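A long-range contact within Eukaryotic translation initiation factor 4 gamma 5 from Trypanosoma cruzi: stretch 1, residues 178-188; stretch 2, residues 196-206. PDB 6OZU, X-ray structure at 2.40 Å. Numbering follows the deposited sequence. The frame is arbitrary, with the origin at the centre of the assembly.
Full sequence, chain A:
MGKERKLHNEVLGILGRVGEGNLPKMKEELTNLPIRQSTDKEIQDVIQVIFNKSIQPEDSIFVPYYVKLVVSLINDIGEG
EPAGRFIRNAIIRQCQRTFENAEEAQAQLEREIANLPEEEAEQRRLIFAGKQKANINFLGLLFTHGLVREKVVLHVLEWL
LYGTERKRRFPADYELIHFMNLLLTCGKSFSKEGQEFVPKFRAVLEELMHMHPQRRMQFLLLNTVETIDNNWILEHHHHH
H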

# COMPACT_ATOMS: atom_id res chain seq x y z
N HIS A 178 9.40 3.21 7.96
CA HIS A 178 8.28 2.88 7.03
C HIS A 178 8.76 1.98 5.89
O HIS A 178 8.08 0.99 5.57
CB HIS A 178 7.58 4.14 6.48
CG HIS A 178 6.97 5.04 7.53
ND1 HIS A 178 6.32 4.52 8.64
CD2 HIS A 178 6.94 6.39 7.60
CE1 HIS A 178 5.91 5.58 9.33
NE2 HIS A 178 6.28 6.72 8.75
N PHE A 179 9.97 2.26 5.36
CA PHE A 179 10.60 1.47 4.31
C PHE A 179 10.98 0.07 4.75
O PHE A 179 10.84 -0.84 3.94
CB PHE A 179 11.83 2.19 3.74
CG PHE A 179 12.53 1.44 2.64
CD1 PHE A 179 11.98 1.38 1.36
CD2 PHE A 179 13.71 0.75 2.89
CE1 PHE A 179 12.62 0.66 0.34
CE2 PHE A 179 14.35 0.04 1.86
CZ PHE A 179 13.80 0.00 0.60
N MET A 180 11.49 -0.14 6.01
CA MET A 180 11.88 -1.49 6.46
C MET A 180 10.66 -2.36 6.59
O MET A 180 10.70 -3.57 6.36
CB MET A 180 12.58 -1.51 7.84
CG MET A 180 13.59 -0.44 8.09
SD MET A 180 14.40 -0.56 9.71
CE MET A 180 13.12 -1.27 10.66
N ASN A 181 9.58 -1.75 7.01
CA ASN A 181 8.35 -2.49 7.22
C ASN A 181 7.72 -2.85 5.88
O ASN A 181 7.34 -4.00 5.69
CB ASN A 181 7.47 -1.75 8.20
CG ASN A 181 8.03 -1.90 9.61
OD1 ASN A 181 8.08 -3.00 10.17
ND2 ASN A 181 8.56 -0.82 10.18
N LEU A 182 7.82 -1.94 4.90
CA LEU A 182 7.40 -2.14 3.50
C LEU A 182 8.28 -3.27 2.91
O LEU A 182 7.74 -4.25 2.38
CB LEU A 182 7.66 -0.83 2.74
CG LEU A 182 6.78 -0.43 1.55
CD1 LEU A 182 7.59 -0.25 0.32
CD2 LEU A 182 5.58 -1.34 1.33
N LEU A 183 9.62 -3.15 3.08
CA LEU A 183 10.61 -4.15 2.68
C LEU A 183 10.27 -5.54 3.22
O LEU A 183 10.39 -6.51 2.49
CB LEU A 183 12.03 -3.75 3.15
CG LEU A 183 13.15 -4.73 2.80
CD1 LEU A 183 13.28 -4.86 1.28
CD2 LEU A 183 14.45 -4.39 3.48
N LEU A 184 9.86 -5.65 4.48
CA LEU A 184 9.52 -6.94 5.07
C LEU A 184 8.28 -7.58 4.41
O LEU A 184 8.28 -8.76 4.11
CB LEU A 184 9.40 -6.82 6.59
CG LEU A 184 9.30 -8.09 7.38
CD1 LEU A 184 10.51 -9.00 7.14
CD2 LEU A 184 9.23 -7.77 8.84
N THR A 185 7.29 -6.75 4.10
CA THR A 185 6.05 -7.10 3.42
C THR A 185 6.25 -7.49 1.94
O THR A 185 5.76 -8.54 1.52
CB THR A 185 5.05 -5.93 3.59
OG1 THR A 185 4.92 -5.64 5.00
CG2 THR A 185 3.67 -6.19 2.94
N CYS A 186 6.96 -6.65 1.17
CA CYS A 186 7.11 -6.81 -0.27
C CYS A 186 8.39 -7.50 -0.74
O CYS A 186 8.43 -7.91 -1.90
CB CYS A 186 6.97 -5.45 -0.96
SG CYS A 186 5.51 -4.51 -0.45
N GLY A 187 9.42 -7.53 0.09
CA GLY A 187 10.72 -8.07 -0.30
C GLY A 187 10.93 -9.55 -0.10
O GLY A 187 11.97 -10.08 -0.51
N LYS A 188 9.96 -10.23 0.54
CA LYS A 188 10.09 -11.64 0.87
C LYS A 188 8.74 -12.34 0.84
O LYS A 188 7.77 -11.76 1.30
CB LYS A 188 10.73 -11.76 2.27
CG LYS A 188 11.47 -13.02 2.53
CD LYS A 188 11.90 -13.10 3.94
CE LYS A 188 12.57 -14.41 4.24
NZ LYS A 188 13.25 -14.38 5.56
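Stretch 2 196-206: EFVPKFRAVLE

A single aromatic residue, Phe-201, makes the largest contribution to this contact, entering a hole formed by Phe-179, Leu-182, Leu-183 and Cys-186; no hydrogen bond crosses between the stretches. Its CA-to-CB bond points toward stretch 1, and with chi1 at t (-171°) and chi2 at 69° the ring reaches in among those four residues. Cys-186 lies over one face, its CB 3.7 Å from the centroid of the Phe-201 ring and 16° off the normal, a CH-pi contact; Cys-186 SG, 4.7 Å from the same centroid, adds an oblique sulfur-aromatic approach. The leucines meet the ring edge instead, Leu-182 CD1 at 3.4 Å from Phe-201 CE1 and Leu-183 CD1 at 3.7 Å from Phe-201 CE2.

Stretch 2 is helical throughout, kinked at Pro-199, whose nitrogen has no hydrogen to give to the preceding turn. It runs roughly antiparallel to the helix of stretch 1, at 144° between N-to-C directions, with a closest axial approach of 10.4 Å. The backbones come nearer beside the end of the first helix, where Gly-187 CA is 5.3 Å from Val-198 CA. A CB on Gly-187 would point away from stretch 2 and fall 2.6 Å from Leu-183 O, so the clash would be within its own turn.

One helical turn after Phe-201, Leu-205 repeats the inward direction, and its CD2 meets the edge of the Phe-179 ring at 3.7 Å from CE1. Toward the other end, Phe-197 and Val-198 pack against backbone: Cys-186 O lies 3.7 Å from Phe-197 CD1, at the ring edge, and Gly-187 O is 3.7 Å from Val-198 CG1. Phe-197, Phe-201 and Leu-205 fall at i, i+4 spacing and Val-198 joins them three residues before Phe-201, while the side-chain ends of Lys-200 and Arg-202 lead away.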

# COMPACT_ATOMS: atom_id res chain seq x y z
N GLU A 196 5.77 -13.59 -8.12
CA GLU A 196 5.73 -12.44 -9.01
C GLU A 196 5.97 -11.11 -8.30
O GLU A 196 6.58 -10.24 -8.92
CB GLU A 196 4.43 -12.40 -9.83
N PHE A 197 5.51 -10.92 -7.04
CA PHE A 197 5.66 -9.60 -6.43
C PHE A 197 7.08 -9.30 -5.87
O PHE A 197 7.47 -8.14 -5.83
CB PHE A 197 4.56 -9.28 -5.39
CG PHE A 197 4.50 -10.02 -4.07
CD1 PHE A 197 5.44 -9.78 -3.07
CD2 PHE A 197 3.42 -10.85 -3.77
CE1 PHE A 197 5.37 -10.44 -1.84
CE2 PHE A 197 3.34 -11.49 -2.53
CZ PHE A 197 4.30 -11.27 -1.57
N VAL A 198 7.83 -10.32 -5.43
CA VAL A 198 9.20 -10.16 -4.90
C VAL A 198 10.14 -9.67 -6.05
O VAL A 198 10.77 -8.63 -5.84
CB VAL A 198 9.66 -11.41 -4.13
CG1 VAL A 198 11.17 -11.40 -3.88
CG2 VAL A 198 8.89 -11.53 -2.83
N PRO A 199 10.10 -10.22 -7.30
CA PRO A 199 10.91 -9.63 -8.38
C PRO A 199 10.45 -8.24 -8.82
O PRO A 199 11.29 -7.46 -9.28
CB PRO A 199 10.76 -10.64 -9.52
CG PRO A 199 10.38 -11.92 -8.83
CD PRO A 199 9.45 -11.46 -7.77
N LYS A 200 9.14 -7.93 -8.65
CA LYS A 200 8.54 -6.63 -8.99
C LYS A 200 9.04 -5.53 -8.04
O LYS A 200 9.31 -4.42 -8.50
CB LYS A 200 7.02 -6.70 -8.96
CG LYS A 200 6.35 -7.18 -10.22
CD LYS A 200 4.83 -7.26 -10.02
CE LYS A 200 4.04 -7.23 -11.31
NZ LYS A 200 3.52 -5.86 -11.64
N PHE A 201 9.14 -5.83 -6.73
CA PHE A 201 9.62 -4.89 -5.72
C PHE A 201 11.11 -4.65 -5.87
O PHE A 201 11.57 -3.53 -5.67
CB PHE A 201 9.28 -5.38 -4.30
CG PHE A 201 9.54 -4.36 -3.21
CD1 PHE A 201 8.77 -3.21 -3.09
CD2 PHE A 201 10.54 -4.59 -2.25
CE1 PHE A 201 9.01 -2.27 -2.08
CE2 PHE A 201 10.77 -3.66 -1.23
CZ PHE A 201 10.00 -2.51 -1.15
N ARG A 202 11.85 -5.69 -6.25
CA ARG A 202 13.30 -5.64 -6.50
C ARG A 202 13.58 -4.69 -7.68
O ARG A 202 14.50 -3.88 -7.60
CB ARG A 202 13.86 -7.05 -6.76
CG ARG A 202 15.35 -7.10 -6.96
CD ARG A 202 15.82 -8.44 -7.49
NE ARG A 202 17.27 -8.53 -7.57
CZ ARG A 202 18.04 -8.14 -8.58
NH1 ARG A 202 17.51 -7.51 -9.62
NH2 ARG A 202 19.36 -8.32 -8.53
N ALA A 203 12.75 -4.77 -8.73
CA ALA A 203 12.79 -3.92 -9.92
C ALA A 203 12.60 -2.43 -9.59
O ALA A 203 13.28 -1.59 -10.18
CB ALA A 203 11.73 -4.37 -10.90
N VAL A 204 11.68 -2.12 -8.65
CA VAL A 204 11.37 -0.78 -8.14
C VAL A 204 12.61 -0.19 -7.47
O VAL A 204 12.97 0.96 -7.74
CB VAL A 204 10.12 -0.81 -7.21
CG1 VAL A 204 9.97 0.48 -6.39
CG2 VAL A 204 8.87 -1.05 -8.02
N LEU A 205 13.28 -1.00 -6.63
CA LEU A 205 14.50 -0.58 -5.94
C LEU A 205 15.64 -0.37 -6.90
O LEU A 205 16.47 0.49 -6.64
CB LEU A 205 14.90 -1.52 -4.79
CG LEU A 205 13.84 -1.83 -3.73
CD1 LEU A 205 14.40 -2.74 -2.69
CD2 LEU A 205 13.29 -0.55 -3.08
N GLU A 206 15.68 -1.12 -8.02
CA GLU A 206 16.71 -0.97 -9.06
C GLU A 206 16.51 0.34 -9.82
O GLU A 206 17.49 0.96 -10.21
CB GLU A 206 16.73 -2.15 -10.04
CG GLU A 206 17.37 -3.42 -9.51
CD GLU A 206 18.89 -3.45 -9.40
OE1 GLU A 206 19.39 -3.95 -8.37
OE2 GLU A 206 19.58 -2.98 -10.34